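Local structure of aminotransferase AspB (Helicobacter pylori 26695, 3EZS) at residues Glu210-Met213 / Ala219-Asn222; Glu320-Thr325 / Asp348-Ala353; Leu95-Ser100 / Leu260-Ala265. The protein probably works as a pyridoxal 5'-phosphate-dependent aminotransferase of class I and II, moving amino groups between amino acids and keto acids. All blocks are in the same frame, centred on the assembly; numbering follows the deposited sequence.

Contact 1 (Glu210-Met213 / Ala219-Asn222)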
# COMPACT_ATOMS: atom_id res chain seq x y z
N GLU A 210 -23.66 -14.74 -0.04
CA GLU A 210 -24.96 -15.35 -0.42
C GLU A 210 -25.36 -16.42 0.61
O GLU A 210 -26.53 -16.59 0.92
CB GLU A 210 -24.89 -16.01 -1.79
CG GLU A 210 -24.58 -15.08 -2.95
CD GLU A 210 -24.59 -15.84 -4.29
OE1 GLU A 210 -25.63 -16.40 -4.62
OE2 GLU A 210 -23.57 -15.85 -5.01
N ALA A 211 -24.36 -17.14 1.12
CA ALA A 211 -24.59 -18.15 2.15
C ALA A 211 -25.11 -17.47 3.42
O ALA A 211 -25.97 -18.00 4.12
CB ALA A 211 -23.27 -18.93 2.43
N CYS A 212 -24.56 -16.30 3.69
CA CYS A 212 -24.96 -15.50 4.83
C CYS A 212 -26.44 -15.16 4.79
O CYS A 212 -27.12 -15.26 5.80
CB CYS A 212 -24.12 -14.22 4.91
SG CYS A 212 -22.46 -14.45 5.60
N MSE A 213 -26.91 -14.73 3.62
CA MSE A 213 -28.31 -14.38 3.43
C MSE A 213 -29.21 -15.58 3.72
O MSE A 213 -30.27 -15.43 4.33
CB MSE A 213 -28.58 -13.91 2.00
CG MSE A 213 -27.78 -12.71 1.53
SE MSE A 213 -28.00 -11.12 2.58
CE MSE A 213 -29.91 -10.81 2.28
N ALA A 219 -26.62 -9.54 8.22
CA ALA A 219 -25.70 -8.46 8.63
C ALA A 219 -24.23 -8.83 8.37
O ALA A 219 -23.33 -7.98 8.53
CB ALA A 219 -25.88 -8.11 10.12
N PHE A 220 -24.00 -10.08 7.95
CA PHE A 220 -22.67 -10.59 7.62
C PHE A 220 -21.72 -10.59 8.82
O PHE A 220 -20.51 -10.40 8.65
CB PHE A 220 -22.05 -9.82 6.45
CG PHE A 220 -22.99 -9.59 5.30
CD1 PHE A 220 -23.53 -10.68 4.62
CD2 PHE A 220 -23.32 -8.30 4.89
CE1 PHE A 220 -24.42 -10.49 3.54
CE2 PHE A 220 -24.19 -8.10 3.80
CZ PHE A 220 -24.75 -9.21 3.14
N LYS A 221 -22.27 -10.80 10.01
CA LYS A 221 -21.49 -10.90 11.25
C LYS A 221 -20.40 -11.96 11.12
O LYS A 221 -20.69 -13.09 10.68
CB LYS A 221 -22.40 -11.26 12.43
CG LYS A 221 -21.67 -11.43 13.76
CD LYS A 221 -22.65 -11.62 14.92
CE LYS A 221 -21.96 -11.73 16.29
NZ LYS A 221 -21.21 -13.00 16.49
N ASN A 222 -19.17 -11.59 11.51
CA ASN A 222 -17.98 -12.44 11.46
C ASN A 222 -17.51 -12.85 10.04
O ASN A 222 -16.55 -13.63 9.92
CB ASN A 222 -18.17 -13.71 12.30
CG ASN A 222 -18.13 -13.45 13.79
OD1 ASN A 222 -18.30 -12.33 14.25
ND2 ASN A 222 -17.88 -14.51 14.55

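Contact 2 (Glu320-Thr325 / Asp348-Ala353)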
# COMPACT_ATOMS: atom_id res chain seq x y z
N GLU A 320 7.87 -32.36 -9.51
CA GLU A 320 9.20 -31.81 -9.77
C GLU A 320 9.86 -32.48 -10.97
O GLU A 320 10.32 -31.81 -11.89
CB GLU A 320 10.10 -31.93 -8.54
CG GLU A 320 9.83 -30.89 -7.42
CD GLU A 320 10.97 -30.88 -6.39
OE1 GLU A 320 11.17 -31.90 -5.69
OE2 GLU A 320 11.68 -29.84 -6.31
N ASN A 321 9.88 -33.80 -10.95
CA ASN A 321 10.43 -34.57 -12.05
C ASN A 321 9.71 -34.37 -13.38
O ASN A 321 10.35 -34.33 -14.43
CB ASN A 321 10.45 -36.06 -11.69
CG ASN A 321 11.48 -36.38 -10.63
OD1 ASN A 321 12.30 -35.53 -10.24
ND2 ASN A 321 11.47 -37.61 -10.15
N PHE A 322 8.38 -34.25 -13.32
CA PHE A 322 7.58 -34.04 -14.52
C PHE A 322 7.89 -32.66 -15.11
O PHE A 322 8.00 -32.51 -16.31
CB PHE A 322 6.08 -34.16 -14.19
CG PHE A 322 5.17 -34.12 -15.39
CD1 PHE A 322 4.89 -35.27 -16.10
CD2 PHE A 322 4.56 -32.94 -15.78
CE1 PHE A 322 4.04 -35.23 -17.21
CE2 PHE A 322 3.70 -32.90 -16.87
CZ PHE A 322 3.45 -34.06 -17.60
N ALA A 323 8.03 -31.67 -14.24
CA ALA A 323 8.35 -30.30 -14.68
C ALA A 323 9.69 -30.27 -15.41
O ALA A 323 9.79 -29.63 -16.44
CB ALA A 323 8.36 -29.30 -13.51
N LYS A 324 10.69 -30.97 -14.85
CA LYS A 324 12.05 -31.04 -15.42
C LYS A 324 12.05 -31.68 -16.78
O LYS A 324 12.63 -31.14 -17.71
CB LYS A 324 13.02 -31.80 -14.48
CG LYS A 324 13.79 -30.92 -13.48
CD LYS A 324 14.18 -31.63 -12.17
CE LYS A 324 14.85 -32.99 -12.32
NZ LYS A 324 14.95 -33.71 -11.00
N THR A 325 11.40 -32.84 -16.88
CA THR A 325 11.30 -33.58 -18.13
C THR A 325 10.61 -32.77 -19.22
O THR A 325 11.10 -32.70 -20.36
CB THR A 325 10.52 -34.92 -17.95
OG1 THR A 325 11.19 -35.71 -16.98
CG2 THR A 325 10.47 -35.72 -19.28
N ASP A 348 2.54 -34.86 -6.03
CA ASP A 348 2.11 -35.63 -7.22
C ASP A 348 1.35 -34.81 -8.26
O ASP A 348 0.61 -35.38 -9.07
CB ASP A 348 1.19 -36.77 -6.78
CG ASP A 348 1.82 -37.63 -5.70
OD1 ASP A 348 3.05 -37.85 -5.78
OD2 ASP A 348 1.07 -38.07 -4.80
N TYR A 349 1.51 -33.49 -8.24
CA TYR A 349 0.83 -32.59 -9.17
C TYR A 349 1.69 -31.48 -9.71
O TYR A 349 2.67 -31.06 -9.07
CB TYR A 349 -0.35 -31.92 -8.47
CG TYR A 349 -1.42 -32.88 -8.02
CD1 TYR A 349 -1.32 -33.53 -6.80
CD2 TYR A 349 -2.53 -33.14 -8.83
CE1 TYR A 349 -2.29 -34.42 -6.39
CE2 TYR A 349 -3.51 -34.04 -8.43
CZ TYR A 349 -3.38 -34.67 -7.21
OH TYR A 349 -4.32 -35.57 -6.79
N VAL A 350 1.32 -31.01 -10.91
CA VAL A 350 1.88 -29.76 -11.46
C VAL A 350 0.64 -28.91 -11.71
O VAL A 350 -0.44 -29.45 -12.03
CB VAL A 350 2.72 -29.87 -12.79
CG1 VAL A 350 4.02 -30.62 -12.54
CG2 VAL A 350 1.91 -30.48 -13.96
N ARG A 351 0.79 -27.61 -11.50
CA ARG A 351 -0.27 -26.68 -11.76
C ARG A 351 0.02 -26.08 -13.12
O ARG A 351 1.17 -25.74 -13.43
CB ARG A 351 -0.33 -25.56 -10.72
CG ARG A 351 -1.59 -24.71 -10.87
CD ARG A 351 -1.51 -23.40 -10.12
NE ARG A 351 -0.60 -22.45 -10.76
CZ ARG A 351 -0.30 -21.26 -10.24
NH1 ARG A 351 -0.90 -20.85 -9.13
NH2 ARG A 351 0.55 -20.47 -10.86
N LEU A 352 -1.05 -25.93 -13.91
CA LEU A 352 -1.00 -25.32 -15.24
C LEU A 352 -1.92 -24.07 -15.18
O LEU A 352 -3.04 -24.16 -14.69
CB LEU A 352 -1.53 -26.27 -16.31
CG LEU A 352 -0.97 -27.69 -16.51
CD1 LEU A 352 -1.64 -28.33 -17.72
CD2 LEU A 352 0.52 -27.72 -16.68
N ALA A 353 -1.43 -22.93 -15.70
CA ALA A 353 -2.16 -21.67 -15.70
C ALA A 353 -2.57 -21.39 -17.14
O ALA A 353 -1.74 -21.01 -17.96
CB ALA A 353 -1.28 -20.53 -15.12

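Contact 3 (Leu95-Ser100 / Leu260-Ala265)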
# COMPACT_ATOMS: atom_id res chain seq x y z
N LEU A 95 -5.36 -9.13 2.06
CA LEU A 95 -5.11 -10.50 2.56
C LEU A 95 -3.93 -10.54 3.52
O LEU A 95 -3.88 -11.35 4.46
CB LEU A 95 -4.85 -11.49 1.39
CG LEU A 95 -6.02 -11.86 0.45
CD1 LEU A 95 -5.53 -12.54 -0.86
CD2 LEU A 95 -7.00 -12.75 1.22
N PHE A 96 -2.97 -9.64 3.31
CA PHE A 96 -1.82 -9.60 4.17
C PHE A 96 -2.07 -8.86 5.48
O PHE A 96 -1.65 -9.32 6.54
CB PHE A 96 -0.62 -8.96 3.47
CG PHE A 96 0.60 -8.89 4.35
CD1 PHE A 96 1.32 -10.04 4.63
CD2 PHE A 96 0.97 -7.72 4.96
CE1 PHE A 96 2.42 -10.01 5.46
CE2 PHE A 96 2.07 -7.68 5.79
CZ PHE A 96 2.80 -8.83 6.04
N ASN A 97 -2.72 -7.70 5.41
CA ASN A 97 -2.88 -6.87 6.61
C ASN A 97 -4.17 -7.02 7.37
O ASN A 97 -4.22 -6.64 8.54
CB ASN A 97 -2.56 -5.38 6.34
CG ASN A 97 -3.60 -4.69 5.47
OD1 ASN A 97 -4.79 -4.77 5.76
ND2 ASN A 97 -3.15 -4.01 4.41
N PHE A 98 -5.22 -7.55 6.77
CA PHE A 98 -6.48 -7.66 7.52
C PHE A 98 -6.31 -8.53 8.78
O PHE A 98 -6.79 -8.16 9.84
CB PHE A 98 -7.65 -8.15 6.65
CG PHE A 98 -8.99 -8.06 7.34
CD1 PHE A 98 -9.66 -6.83 7.42
CD2 PHE A 98 -9.58 -9.17 7.92
CE1 PHE A 98 -10.87 -6.73 8.05
CE2 PHE A 98 -10.81 -9.06 8.58
CZ PHE A 98 -11.45 -7.85 8.64
N PRO A 99 -5.64 -9.69 8.65
CA PRO A 99 -5.46 -10.49 9.88
C PRO A 99 -4.71 -9.76 11.02
O PRO A 99 -5.08 -9.94 12.17
CB PRO A 99 -4.68 -11.71 9.39
CG PRO A 99 -5.00 -11.79 7.87
CD PRO A 99 -5.06 -10.35 7.47
N SER A 100 -3.69 -8.95 10.70
CA SER A 100 -2.99 -8.20 11.75
C SER A 100 -3.92 -7.15 12.36
O SER A 100 -3.82 -6.82 13.53
CB SER A 100 -1.67 -7.55 11.27
OG SER A 100 -1.87 -6.50 10.34
N LEU A 260 -2.22 3.55 6.76
CA LEU A 260 -1.40 2.66 5.95
C LEU A 260 -0.83 3.20 4.64
O LEU A 260 0.18 2.68 4.17
CB LEU A 260 -2.20 1.39 5.65
CG LEU A 260 -2.78 0.63 6.84
CD1 LEU A 260 -3.66 -0.49 6.30
CD2 LEU A 260 -1.69 0.09 7.75
N GLY A 261 -1.46 4.21 4.04
CA GLY A 261 -0.97 4.79 2.79
C GLY A 261 -1.14 3.94 1.54
O GLY A 261 -0.32 4.03 0.60
N TYR A 262 -2.19 3.12 1.53
CA TYR A 262 -2.53 2.32 0.35
C TYR A 262 -3.48 3.12 -0.55
O TYR A 262 -4.67 2.78 -0.69
CB TYR A 262 -3.20 1.00 0.73
CG TYR A 262 -2.30 -0.08 1.29
CD1 TYR A 262 -1.49 -0.83 0.45
CD2 TYR A 262 -2.31 -0.40 2.66
CE1 TYR A 262 -0.69 -1.84 0.94
CE2 TYR A 262 -1.51 -1.42 3.16
CZ TYR A 262 -0.70 -2.14 2.29
OH TYR A 262 0.10 -3.17 2.78
N THR A 263 -2.96 4.17 -1.19
CA THR A 263 -3.79 5.05 -2.02
C THR A 263 -3.34 5.02 -3.48
O THR A 263 -2.25 4.57 -3.83
CB THR A 263 -3.77 6.47 -1.48
OG1 THR A 263 -2.43 6.94 -1.47
CG2 THR A 263 -4.32 6.52 -0.02
N SER A 264 -4.23 5.52 -4.34
CA SER A 264 -4.05 5.48 -5.78
C SER A 264 -4.54 6.79 -6.42
O SER A 264 -5.46 7.42 -5.93
CB SER A 264 -4.89 4.31 -6.29
OG SER A 264 -4.53 3.94 -7.59
N ALA A 265 -3.90 7.19 -7.52
CA ALA A 265 -4.30 8.38 -8.27
C ALA A 265 -5.79 8.39 -8.62
O ALA A 265 -6.36 7.36 -9.00
CB ALA A 265 -3.50 8.45 -9.55

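Contact 1 (Glu210-Met213 / Ala219-Asn222)
C212 and M213 on helix 208-214 meet the phenyl ring of F220, which the chain carries back to the helix only a few residues later. C212 comes at the edge: its CB lies near the ring plane, 3.6 Å from F220 CD1. The sulfur keeps to the same edge, with C212 SG 4.0 Å from F220 CD1, so this is a cysteine sulfur-aromatic contact at the edge and not over a face. M213, a selenomethionine, approaches obliquely. M213 SE lies 3.8 Å from both F220 CE1 and F220 CZ, and its line to the centroid stands 63° off the ring normal. The M213 chain folds at both chi2 (-58°) and chi3, which curls SE round to the ring. F220 itself has a left-handed backbone conformation, and its CG, anti to the carbonyl carbon, carries the ring back toward the helix. C212 is buried, also packing on V180 of helix 173-186 and on N217, whereas M213 is exposed and leans on I78 and E218. Two residues after F220, N222 leads into strand 223-228, its N bonded to D246 OD2. Cysteine and selenomethionine contacts to one phenyl ring thus join helix 208-214 to the loop before strand 223-228, beside the mixed sheet of this fold type I aminotransferase.

Contact 2 (Glu320-Thr325 / Asp348-Ala353)
The carbonyl oxygen of N321 is gripped twice by T325, one helical turn on. T325 N gives the ordinary helical bond to N321 O at 3.1 Å, while the hydroxyl T325 OG1 donates to the same N321 O at 3.0 Å. The two donors arrive from opposite faces of the carbonyl plane; the hydroxyl is tilted 31° from that plane, at a C=O...O angle of 148°. This ties the threonine side chain back onto its own helix. Nearby, K324 NZ makes a weak bond to N321 OD1 at 3.3 Å. All of this lies on the part of helix 319-330 turned away from the strand, and the contact with strand 349-353 is apolar. There F322 and V350 cross at about a right angle. With F322 CG anti to the backbone N (chi1 -173°), the ring swings out to the strand. Both methyls of V350 approach the CD2 corner of that ring obliquely, from the same side of its plane, F322 CD2 being 4.0 Å from V350 CG1 and equally far from V350 CG2. V350 CG2 also reaches F322 CE2 at 4.2 Å. A323 adds a marginal touch through its backbone N. Strand 349-353 is the central strand of a three-stranded antiparallel sheet, and V350 pairs through its backbone with L314 of the outer neighbour 311-315. In the next residue, R351 NH2 bonds to G29 O and R351 NH1 to N165 OD1. Helix 319-330 thus packs on this sheet, with L15 of helix 8-16 against E320, A323 and K324, and I368 and Y371 of helix 358-372 against F322.

Contact 3 (Leu95-Ser100 / Leu260-Ala265)
The contact belongs to the dimer interface of the fold type I aminotransferase assembly: helix 92-102 offers N97 to the loop that joins helices 247-257 and 266-277, and an inverse gamma turn centred on Y262 presents its ring. N97 and Y262 come from opposite directions. The amide nitrogen N97 ND2 meets the ring obliquely, 3.3 Å from Y262 CE2 and 3.7 Å from Y262 OH, and the amide and ring planes are 47° apart. The amide is held from two other sides, ND2 by E93 OE1 one turn back on the same helix and OD1 by Y253 OH; these bonds fix which end of the amide turns to the tyrosine. With chi1 at 70°, N97 CG sits between the backbone N and the carbonyl carbon, which directs the amide toward Y262. S100 OG bonds to N97 O at 3.0 Å, using the carbonyl near where P99 interrupts the helical bonding. Y262 OH bonds to L260 O of the second subunit, and L260 O of this chain bonds to Y262 OH of the second subunit, while the two Y262 rings stack on each other. F96 likewise packs on L260 of the second subunit. The buried N97 therefore borders a reciprocal pair of tyrosines joining the two chains. L260 completes the group within the chain: its CD1 lies in the plane of the Y262 ring, at the edge, and 4.0 Å from N97 ND2.

The three contacts are spread through the chain without touching. Contacts 1 and 3 are neighbours, their centres 23 Å apart and nearest atoms about 7 Å, and both flank the large mixed sheet: F98 of helix 92-102 packs on L224, in the strand that follows N222. Contact 2 stands apart, across the chain's centre, 39 Å from contact 1 and 34 Å from contact 3 between centres, and belongs to the small antiparallel sheet. Only contact 3 reaches the second subunit. It lies at the subunit boundary, near which the cofactor site of fold type I aminotransferases generally lies.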